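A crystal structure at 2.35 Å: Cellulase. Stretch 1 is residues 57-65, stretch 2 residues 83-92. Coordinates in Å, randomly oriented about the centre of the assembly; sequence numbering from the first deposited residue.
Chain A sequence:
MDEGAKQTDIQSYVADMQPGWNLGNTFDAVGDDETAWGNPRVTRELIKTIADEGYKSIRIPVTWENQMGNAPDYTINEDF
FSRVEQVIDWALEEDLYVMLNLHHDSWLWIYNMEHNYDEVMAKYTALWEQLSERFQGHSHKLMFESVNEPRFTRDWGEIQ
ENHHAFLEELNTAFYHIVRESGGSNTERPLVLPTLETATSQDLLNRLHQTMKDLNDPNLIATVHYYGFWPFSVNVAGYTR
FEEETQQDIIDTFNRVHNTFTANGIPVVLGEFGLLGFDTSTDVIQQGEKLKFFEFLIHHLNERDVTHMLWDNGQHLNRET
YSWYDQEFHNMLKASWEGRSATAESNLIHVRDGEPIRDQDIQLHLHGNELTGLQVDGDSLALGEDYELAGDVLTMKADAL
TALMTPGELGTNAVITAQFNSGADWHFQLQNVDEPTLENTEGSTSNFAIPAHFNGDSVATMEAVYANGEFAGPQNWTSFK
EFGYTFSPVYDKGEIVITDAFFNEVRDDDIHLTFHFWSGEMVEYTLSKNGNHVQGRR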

# COMPACT_ATOMS: atom_id res chain seq x y z
N SER A 57 -0.64 -17.51 3.69
CA SER A 57 -1.50 -17.12 4.80
C SER A 57 -2.41 -15.98 4.40
O SER A 57 -2.10 -15.19 3.51
N ILE A 58 -3.56 -15.90 5.06
CA ILE A 58 -4.54 -14.89 4.73
C ILE A 58 -5.04 -14.22 6.00
O ILE A 58 -5.32 -14.88 7.01
N ARG A 59 -5.12 -12.90 5.96
CA ARG A 59 -5.70 -12.14 7.06
C ARG A 59 -7.13 -11.81 6.70
O ARG A 59 -7.42 -11.36 5.59
N ILE A 60 -8.04 -12.07 7.62
CA ILE A 60 -9.44 -11.79 7.38
C ILE A 60 -9.93 -10.75 8.37
O ILE A 60 -10.36 -11.08 9.48
N PRO A 61 -9.82 -9.47 7.99
CA PRO A 61 -10.33 -8.39 8.83
C PRO A 61 -11.84 -8.45 8.92
O PRO A 61 -12.52 -8.61 7.90
N VAL A 62 -12.37 -8.35 10.13
CA VAL A 62 -13.82 -8.32 10.31
C VAL A 62 -14.24 -7.17 11.21
O VAL A 62 -13.71 -7.00 12.30
N THR A 63 -15.18 -6.37 10.72
CA THR A 63 -15.83 -5.36 11.55
C THR A 63 -17.15 -5.95 12.05
O THR A 63 -17.97 -6.41 11.25
N TRP A 64 -17.34 -5.94 13.37
CA TRP A 64 -18.43 -6.68 13.99
C TRP A 64 -19.62 -5.84 14.44
O TRP A 64 -20.72 -6.37 14.58
N GLU A 65 -19.40 -4.54 14.66
CA GLU A 65 -20.39 -3.68 15.32
C GLU A 65 -21.80 -3.77 14.76
O GLU A 65 -22.77 -3.84 15.52
N ARG A 83 -20.94 -17.16 7.68
CA ARG A 83 -20.20 -16.85 6.46
C ARG A 83 -18.71 -16.66 6.75
O ARG A 83 -17.85 -17.25 6.07
N VAL A 84 -18.41 -15.86 7.77
CA VAL A 84 -17.03 -15.68 8.23
C VAL A 84 -16.35 -17.03 8.52
O VAL A 84 -15.23 -17.29 8.05
N GLU A 85 -17.04 -17.88 9.27
CA GLU A 85 -16.50 -19.19 9.62
C GLU A 85 -16.28 -20.05 8.38
O GLU A 85 -15.29 -20.78 8.29
N GLN A 86 -17.20 -19.96 7.43
CA GLN A 86 -17.07 -20.73 6.20
C GLN A 86 -15.83 -20.31 5.44
O GLN A 86 -15.07 -21.15 4.96
N VAL A 87 -15.61 -19.00 5.33
CA VAL A 87 -14.43 -18.52 4.62
C VAL A 87 -13.16 -19.02 5.32
O VAL A 87 -12.23 -19.52 4.66
N ILE A 88 -13.16 -18.93 6.65
CA ILE A 88 -12.04 -19.44 7.43
C ILE A 88 -11.79 -20.94 7.17
O ILE A 88 -10.64 -21.38 7.07
N ASP A 89 -12.87 -21.70 7.06
CA ASP A 89 -12.77 -23.14 6.80
C ASP A 89 -12.16 -23.38 5.43
O ASP A 89 -11.28 -24.22 5.28
N TRP A 90 -12.64 -22.65 4.43
CA TRP A 90 -12.10 -22.73 3.07
C TRP A 90 -10.60 -22.49 3.05
O TRP A 90 -9.84 -23.22 2.41
N ALA A 91 -10.18 -21.45 3.77
CA ALA A 91 -8.77 -21.07 3.81
C ALA A 91 -7.93 -22.12 4.54
O ALA A 91 -6.81 -22.41 4.14
N LEU A 92 -8.48 -22.70 5.60
CA LEU A 92 -7.78 -23.78 6.30
C LEU A 92 -7.65 -25.01 5.40
O LEU A 92 -6.62 -25.68 5.40

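The strand and the helix run nearly antiparallel, at 171°, with their axes 9.9 Å apart at closest approach. The contact between the stretches is entirely apolar, and no hydrogen bond crosses it. Ile58, Ile60 and Val62 point toward the helix.

Ser57 (chi1 p) is out of reach of the helix, and its OG is hydrogen-bonded elsewhere in the structure. Ile58 points toward the helix with both chi angles t. Ile58 CG2 lies 3.8 Å from Ala91 CB. The small alanine side chain goes with a close backbone approach here, 7.5 Å between Ile58 CA and Ala91 CA. Arg59 is out of reach, and its guanidinium is satisfied elsewhere.

Ile60 points toward the helix and has the largest covered area. With chi1 m and chi2 t, its CD1 touches two helix residues. Ile60 CD1 sits 3.8 Å from Val87 CG1 and 3.9 Å from Ile88 CG1. Val87 (chi1 t) points toward the strand, whereas Ile88 (m, t) leaves its backbone sideways.

Pro61 does not reach the helix. Val62 (chi1 t) points toward Val84 (chi1 t), with Val62 CG2 4.3 Å from Val84 CG1. Thr63 does not reach the helix. Trp64 starts sideways, but with chi1 m its ring end comes nearer. Trp64 CH2 lies 4.3 Å from Val84 CG1, which approaches the ring obliquely. Thr63 OG1 and Trp64 NE1 are hydrogen-bonded elsewhere in the structure.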

# COMPACT_ATOMS: atom_id res chain seq x y z
CB SER A 57 -0.68 -16.73 6.04
OG SER A 57 0.19 -15.64 5.76
CB ILE A 58 -5.71 -15.51 3.92
CG1 ILE A 58 -6.76 -14.44 3.59
CG2 ILE A 58 -6.34 -16.66 4.68
CD1 ILE A 58 -7.95 -14.98 2.82
CB ARG A 59 -4.90 -10.86 7.32
CG ARG A 59 -5.38 -10.03 8.51
CD ARG A 59 -4.23 -9.14 8.99
NE ARG A 59 -4.61 -8.21 10.05
CZ ARG A 59 -5.03 -6.97 9.85
NH1 ARG A 59 -5.14 -6.50 8.61
NH2 ARG A 59 -5.33 -6.19 10.88
CB ILE A 60 -10.30 -13.07 7.47
CG1 ILE A 60 -9.80 -14.10 6.46
CG2 ILE A 60 -11.76 -12.76 7.19
CD1 ILE A 60 -10.50 -15.43 6.56
CB PRO A 61 -9.87 -7.11 8.11
CG PRO A 61 -9.55 -7.53 6.73
CD PRO A 61 -9.11 -8.97 6.80
CB VAL A 62 -14.34 -9.64 10.92
CG1 VAL A 62 -15.85 -9.61 10.99
CG2 VAL A 62 -13.86 -10.83 10.10
CB THR A 63 -16.08 -4.06 10.78
OG1 THR A 63 -14.83 -3.50 10.37
CG2 THR A 63 -16.82 -3.05 11.65
CB TRP A 64 -17.91 -7.45 15.21
CG TRP A 64 -16.83 -8.43 14.90
CD1 TRP A 64 -15.49 -8.22 14.98
CD2 TRP A 64 -17.00 -9.77 14.44
NE1 TRP A 64 -14.81 -9.36 14.61
CE2 TRP A 64 -15.72 -10.32 14.27
CE3 TRP A 64 -18.12 -10.56 14.15
CZ2 TRP A 64 -15.52 -11.63 13.82
CZ3 TRP A 64 -17.93 -11.85 13.71
CH2 TRP A 64 -16.64 -12.37 13.55
CB GLU A 65 -19.94 -2.22 15.26
CG GLU A 65 -20.94 -1.28 15.92
CD GLU A 65 -21.01 0.07 15.24
OE1 GLU A 65 -20.04 0.84 15.36
OE2 GLU A 65 -22.04 0.36 14.59
CB ARG A 83 -20.77 -15.61 5.77
CG ARG A 83 -22.21 -15.79 5.31
CD ARG A 83 -22.60 -14.78 4.23
NE ARG A 83 -22.52 -13.41 4.71
CZ ARG A 83 -23.53 -12.74 5.27
NH1 ARG A 83 -24.71 -13.33 5.43
NH2 ARG A 83 -23.36 -11.49 5.67
CB VAL A 84 -16.98 -14.79 9.49
CG1 VAL A 84 -15.58 -14.79 10.10
CG2 VAL A 84 -17.42 -13.37 9.17
CB GLU A 85 -17.41 -19.93 10.60
CG GLU A 85 -16.93 -21.34 10.91
CD GLU A 85 -17.76 -22.04 11.97
OE1 GLU A 85 -18.88 -21.57 12.26
OE2 GLU A 85 -17.28 -23.05 12.52
CB GLN A 86 -18.31 -20.57 5.32
CG GLN A 86 -18.15 -21.21 3.95
CD GLN A 86 -19.31 -22.10 3.57
OE1 GLN A 86 -20.47 -21.75 3.77
NE2 GLN A 86 -19.00 -23.27 3.02
CB VAL A 87 -14.40 -17.00 4.53
CG1 VAL A 87 -13.07 -16.52 3.98
CG2 VAL A 87 -15.55 -16.51 3.66
CB ILE A 88 -12.27 -19.19 8.94
CG1 ILE A 88 -12.21 -17.69 9.23
CG2 ILE A 88 -11.24 -19.94 9.78
CD1 ILE A 88 -12.46 -17.33 10.68
CB ASP A 89 -14.13 -23.82 6.90
CG ASP A 89 -14.64 -23.90 8.32
OD1 ASP A 89 -13.81 -23.76 9.26
OD2 ASP A 89 -15.85 -24.11 8.52
CB TRP A 90 -12.79 -21.71 2.16
CG TRP A 90 -14.19 -22.07 1.79
CD1 TRP A 90 -14.78 -23.29 1.89
CD2 TRP A 90 -15.17 -21.18 1.24
NE1 TRP A 90 -16.08 -23.22 1.43
CE2 TRP A 90 -16.34 -21.94 1.03
CE3 TRP A 90 -15.17 -19.83 0.89
CZ2 TRP A 90 -17.50 -21.38 0.50
CZ3 TRP A 90 -16.32 -19.28 0.37
CH2 TRP A 90 -17.48 -20.05 0.18
CB ALA A 91 -8.61 -19.71 4.45
CB LEU A 92 -8.49 -24.13 7.61
CG LEU A 92 -8.38 -23.07 8.71
CD1 LEU A 92 -9.29 -23.38 9.89
CD2 LEU A 92 -6.93 -22.90 9.17